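Local coordinates for cytochrome c (Rhodothermus marinus, PDB 3CP5), which binds a covalently attached heme c and probably serves as an electron-transfer protein, passing single electrons through the heme iron, at residues V75-N80 with E108-I113. Residues are numbered along the deposited sequence; the frame is centred on the assembly and turned at random.
Sequences VMLNPN and EQARAI. With HEC (heme c), chain C.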
ATOM      1  N   VAL A  75       0.746   5.793  -0.130  1.00  7.64           N
ATOM      2  CA  VAL A  75       0.260   5.551   1.240  1.00  8.33           C
ATOM      3  C   VAL A  75       1.404   5.002   2.088  1.00  8.51           C
ATOM      4  O   VAL A  75       1.610   5.442   3.222  1.00  8.52           O
ATOM      5  CB  VAL A  75      -0.961   4.606   1.250  1.00  8.48           C
ATOM      6  CG1 VAL A  75      -1.242   4.147   2.668  1.00  9.34           C
ATOM      7  CG2 VAL A  75      -2.208   5.279   0.674  1.00  8.37           C
ATOM      8  N   MET A  76       2.193   4.038   1.563  1.00  8.67           N
ATOM      9  CA  MET A  76       3.338   3.508   2.288  1.00  8.81           C
ATOM     10  C   MET A  76       4.452   4.517   2.538  1.00  8.84           C
ATOM     11  O   MET A  76       5.028   4.575   3.650  1.00  9.82           O
ATOM     12  CB  MET A  76       3.939   2.281   1.533  1.00  8.63           C
ATOM     13  CG  MET A  76       3.105   1.017   1.608  1.00  9.66           C
ATOM     14  SD  MET A  76       4.110  -0.340   0.909  1.00 10.29           S
ATOM     15  CE  MET A  76       3.423  -0.514  -0.730  1.00 11.93           C
ATOM     16  N   LEU A  77       4.788   5.297   1.511  1.00  9.02           N
ATOM     17  CA  LEU A  77       5.928   6.183   1.540  1.00  9.23           C
ATOM     18  C   LEU A  77       5.650   7.562   2.148  1.00 10.71           C
ATOM     19  O   LEU A  77       6.605   8.175   2.659  1.00 17.91           O
ATOM     20  CB  LEU A  77       6.504   6.347   0.143  1.00  8.78           C
ATOM     21  CG  LEU A  77       7.082   5.058  -0.413  1.00  8.20           C
ATOM     22  CD1 LEU A  77       7.306   5.181  -1.933  1.00 12.90           C
ATOM     23  CD2 LEU A  77       8.397   4.725   0.239  1.00  9.53           C
ATOM     24  N   ASN A  78       4.388   7.989   2.059  1.00  9.36           N
ATOM     25  CA  ASN A  78       3.926   9.334   2.421  1.00 11.02           C
ATOM     26  C   ASN A  78       2.549   9.298   3.028  1.00 10.05           C
ATOM     27  O   ASN A  78       1.624   9.957   2.548  1.00 10.07           O
ATOM     28  CB  ASN A  78       3.977  10.228   1.156  1.00 11.83           C
ATOM     29  CG  ASN A  78       3.696  11.666   1.424  1.00 13.76           C
ATOM     30  OD1 ASN A  78       3.816  12.176   2.537  1.00 14.04           O
ATOM     31  ND2 ASN A  78       3.362  12.330   0.328  1.00 12.58           N
ATOM     32  N   PRO A  79       2.354   8.504   4.087  1.00 10.42           N
ATOM     33  CA  PRO A  79       0.990   8.379   4.604  1.00 11.62           C
ATOM     34  C   PRO A  79       0.442   9.721   5.094  1.00 10.92           C
ATOM     35  O   PRO A  79      -0.722  10.082   5.002  1.00 11.21           O
ATOM     36  CB  PRO A  79       1.150   7.366   5.745  1.00 12.18           C
ATOM     37  CG  PRO A  79       2.580   7.527   6.157  1.00 12.26           C
ATOM     38  CD  PRO A  79       3.302   7.696   4.836  1.00 10.85           C
ATOM     39  N   ASN A  80       1.272  10.600   5.676  1.00 15.07           N
ATOM     40  CA  ASN A  80       0.820  11.899   6.184  1.00 17.32           C
ATOM     41  C   ASN A  80       0.339  12.791   5.054  1.00 15.19           C
ATOM     42  O   ASN A  80      -0.698  13.470   5.123  1.00 15.41           O
ATOM     43  CB  ASN A  80       1.933  12.550   7.005  1.00 31.05           C
ATOM     44  CG  ASN A  80       2.451  11.695   8.147  1.00 42.89           C
ATOM     45  OD1 ASN A  80       3.657  11.447   8.328  1.00 56.58           O
ATOM     46  ND2 ASN A  80       1.480  11.230   8.962  1.00 48.95           N
ATOM     47  N   GLU A 108      12.288   1.202  -2.964  1.00 11.96           N
ATOM     48  CA  GLU A 108      12.452  -0.220  -3.306  1.00 11.62           C
ATOM     49  C   GLU A 108      11.740  -1.150  -2.315  1.00  8.94           C
ATOM     50  O   GLU A 108      11.195  -2.128  -2.725  1.00 11.75           O
ATOM     51  CB  GLU A 108      13.906  -0.713  -3.444  1.00 17.50           C
ATOM     52  CG  GLU A 108      13.995  -2.128  -4.080  1.00 39.79           C
ATOM     53  CD  GLU A 108      13.745  -3.350  -3.179  1.00 54.92           C
ATOM     54  OE1 GLU A 108      13.864  -3.271  -1.951  1.00 44.59           O
ATOM     55  OE2 GLU A 108      13.486  -4.406  -3.788  1.00 71.36           O
ATOM     56  N   GLN A 109      11.762  -0.792  -1.019  1.00  9.37           N
ATOM     57  CA  GLN A 109      11.022  -1.576  -0.044  1.00  7.89           C
ATOM     58  C   GLN A 109       9.542  -1.539  -0.361  1.00  7.43           C
ATOM     59  O   GLN A 109       8.875  -2.566  -0.348  1.00  8.10           O
ATOM     60  CB  GLN A 109      11.229  -1.079   1.379  1.00  7.39           C
ATOM     61  CG  GLN A 109      12.645  -1.334   1.917  1.00  9.04           C
ATOM     62  CD  GLN A 109      12.768  -0.580   3.229  1.00  9.05           C
ATOM     63  OE1 GLN A 109      12.713   0.649   3.236  1.00 10.48           O
ATOM     64  NE2 GLN A 109      12.861  -1.303   4.361  1.00  9.33           N
ATOM     65  N   ALA A 110       9.023  -0.336  -0.643  1.00  8.48           N
ATOM     66  CA  ALA A 110       7.596  -0.222  -0.933  1.00  8.13           C
ATOM     67  C   ALA A 110       7.250  -0.989  -2.211  1.00  8.57           C
ATOM     68  O   ALA A 110       6.197  -1.648  -2.303  1.00  7.68           O
ATOM     69  CB  ALA A 110       7.199   1.253  -1.035  1.00  9.14           C
ATOM     70  N   ARG A 111       8.123  -0.956  -3.224  1.00  7.82           N
ATOM     71  CA  ARG A 111       7.830  -1.672  -4.479  1.00  8.11           C
ATOM     72  C   ARG A 111       7.803  -3.178  -4.258  1.00  7.26           C
ATOM     73  O   ARG A 111       6.988  -3.899  -4.868  1.00  7.95           O
ATOM     74  CB  ARG A 111       8.852  -1.224  -5.505  1.00 10.33           C
ATOM     75  CG  ARG A 111       8.689  -1.883  -6.881  1.00 11.78           C
ATOM     76  CD  ARG A 111       7.317  -1.540  -7.479  1.00 11.33           C
ATOM     77  NE  ARG A 111       7.056  -2.269  -8.715  1.00 16.74           N
ATOM     78  CZ  ARG A 111       6.551  -3.513  -8.791  1.00 20.91           C
ATOM     79  NH1 ARG A 111       6.218  -4.234  -7.728  1.00 13.37           N
ATOM     80  NH2 ARG A 111       6.370  -4.030  -9.994  1.00 24.48           N
ATOM     81  N   ALA A 112       8.651  -3.709  -3.369  1.00  8.07           N
ATOM     82  CA  ALA A 112       8.611  -5.131  -2.994  1.00  7.96           C
ATOM     83  C   ALA A 112       7.319  -5.500  -2.301  1.00  7.29           C
ATOM     84  O   ALA A 112       6.672  -6.500  -2.589  1.00  8.03           O
ATOM     85  CB  ALA A 112       9.851  -5.486  -2.156  1.00  8.24           C
ATOM     86  N   ILE A 113       6.884  -4.661  -1.338  1.00  8.13           N
ATOM     87  CA  ILE A 113       5.623  -4.873  -0.655  1.00  7.40           C
ATOM     88  C   ILE A 113       4.481  -4.852  -1.646  1.00  7.15           C
ATOM     89  O   ILE A 113       3.566  -5.697  -1.584  1.00  7.90           O
ATOM     90  CB  ILE A 113       5.425  -3.884   0.522  1.00  7.57           C
ATOM     91  CG1 ILE A 113       6.494  -4.090   1.595  1.00  8.34           C
ATOM     92  CG2 ILE A 113       4.040  -3.990   1.103  1.00  8.26           C
ATOM     93  CD1 ILE A 113       6.522  -3.038   2.670  1.00 11.46           C
TER
HETATM   94 FE   HEC C 202      -1.674   0.956   6.655  1.00  7.67          FE
HETATM   95  CHA HEC C 202      -4.578   2.336   5.494  1.00  7.63           C
HETATM   96  CHB HEC C 202      -0.941  -0.196   3.533  1.00  6.66           C
HETATM   97  CHC HEC C 202       1.384  -0.103   7.797  1.00  7.17           C
HETATM   98  CHD HEC C 202      -2.649   1.576   9.837  1.00  8.14           C
HETATM   99  NA  HEC C 202      -2.590   1.035   4.895  1.00  8.23           N
HETATM  100  C1A HEC C 202      -3.772   1.699   4.560  1.00  7.66           C
HETATM  101  C2A HEC C 202      -3.969   1.634   3.133  1.00  7.06           C
HETATM  102  C3A HEC C 202      -2.981   0.908   2.593  1.00  6.76           C
HETATM  103  C4A HEC C 202      -2.100   0.560   3.699  1.00  6.59           C
HETATM  104  CMA HEC C 202      -2.767   0.518   1.114  1.00  8.64           C
HETATM  105  CAA HEC C 202      -5.212   2.134   2.357  1.00  8.18           C
HETATM  106  CBA HEC C 202      -6.291   1.062   2.192  1.00  7.98           C
HETATM  107  CGA HEC C 202      -7.396   1.465   1.244  1.00  9.63           C
HETATM  108  O1A HEC C 202      -8.450   0.749   1.240  1.00 10.99           O
HETATM  109  O2A HEC C 202      -7.213   2.441   0.469  1.00  9.59           O
HETATM  110  NB  HEC C 202      -0.111  -0.012   5.869  1.00  7.32           N
HETATM  111  C1B HEC C 202      -0.066  -0.513   4.582  1.00  7.10           C
HETATM  112  C2B HEC C 202       1.185  -1.198   4.388  1.00  7.86           C
HETATM  113  C3B HEC C 202       1.905  -1.121   5.544  1.00  6.72           C
HETATM  114  C4B HEC C 202       1.078  -0.372   6.469  1.00  6.32           C
HETATM  115  CMB HEC C 202       1.553  -1.899   3.057  1.00  9.84           C
HETATM  116  CAB HEC C 202       3.366  -1.550   5.787  1.00  7.94           C
HETATM  117  CBB HEC C 202       4.300  -0.947   4.914  1.00  9.00           C
HETATM  118  NC  HEC C 202      -0.782   0.841   8.439  1.00  7.11           N
HETATM  119  C1C HEC C 202       0.509   0.410   8.739  1.00  7.58           C
HETATM  120  C2C HEC C 202       0.755   0.480  10.165  1.00  9.35           C
HETATM  121  C3C HEC C 202      -0.362   0.942  10.748  1.00  9.05           C
HETATM  122  C4C HEC C 202      -1.335   1.111   9.694  1.00  8.40           C
HETATM  123  CMC HEC C 202       1.990  -0.132  10.813  1.00  9.16           C
HETATM  124  CAC HEC C 202      -0.723   0.983  12.264  1.00  9.45           C
HETATM  125  CBC HEC C 202       0.175   1.773  13.033  1.00 12.15           C
HETATM  126  ND  HEC C 202      -3.288   1.802   7.474  1.00  8.27           N
HETATM  127  C1D HEC C 202      -3.516   1.950   8.837  1.00  8.63           C
HETATM  128  C2D HEC C 202      -4.826   2.574   9.039  1.00  7.92           C
HETATM  129  C3D HEC C 202      -5.296   2.879   7.824  1.00  7.84           C
HETATM  130  C4D HEC C 202      -4.373   2.320   6.856  1.00  8.59           C
HETATM  131  CMD HEC C 202      -5.360   2.880  10.465  1.00  9.36           C
HETATM  132  CAD HEC C 202      -6.560   3.664   7.430  1.00  9.08           C
HETATM  133  CBD HEC C 202      -6.203   5.158   7.228  1.00  9.79           C
HETATM  134  CGD HEC C 202      -5.702   5.735   8.532  1.00  9.60           C
HETATM  135  O1D HEC C 202      -4.522   6.188   8.593  1.00 10.88           O
HETATM  136  O2D HEC C 202      -6.544   5.695   9.507  1.00 11.49           O
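Met76 and Ala110 mark the closest approach of the two backbones, their CA atoms 6.5 Å apart, where the last turn of helix 69-77 meets the C-terminal helix 107-123 beside the heme of this class I cytochrome c fold. The small side chain of Ala110 is consistent with this close spacing: its CB points at helix 69-77 and meets Leu77, with CG at 3.9 Å from Ala110 CB and both methyls of the isobutyl group grouped about the same carbon. Met76 spans Ala110 and Ile113, one turn apart on helix 107-123. Its chain runs extended through chi2 (-171°) and then bends at chi3 (-101°), which carries CE back to within 3.4 Å of Ala110 O, while SD lies 3.7 Å from Ile113 CG2. The Met76 and Ile113 side chains cross at a slant, and both also touch substituents on the porphyrin rim: Met76 CG is 3.6 Å from heme CMB, and Ile113 CD1 is 3.8 Å from heme CBB. Thioether and isoleucine branches thus fill the wedge between the helices and one edge of the macrocycle, close to the side chains of Cys45, a covalent heme attachment, and Met100, an axial ligand of the iron. An alanine in place of Met76 would remove CG, SD and CE and would probably leave a gap bordered by Ile113 CG2, the heme methyl CMB and the carbonyl of Ala110. Ile113 also packs against Leu40 of helix 31-44. Val75 meets a different pyrrole ring, its CG1 3.7 Å from the outer carbon C3A.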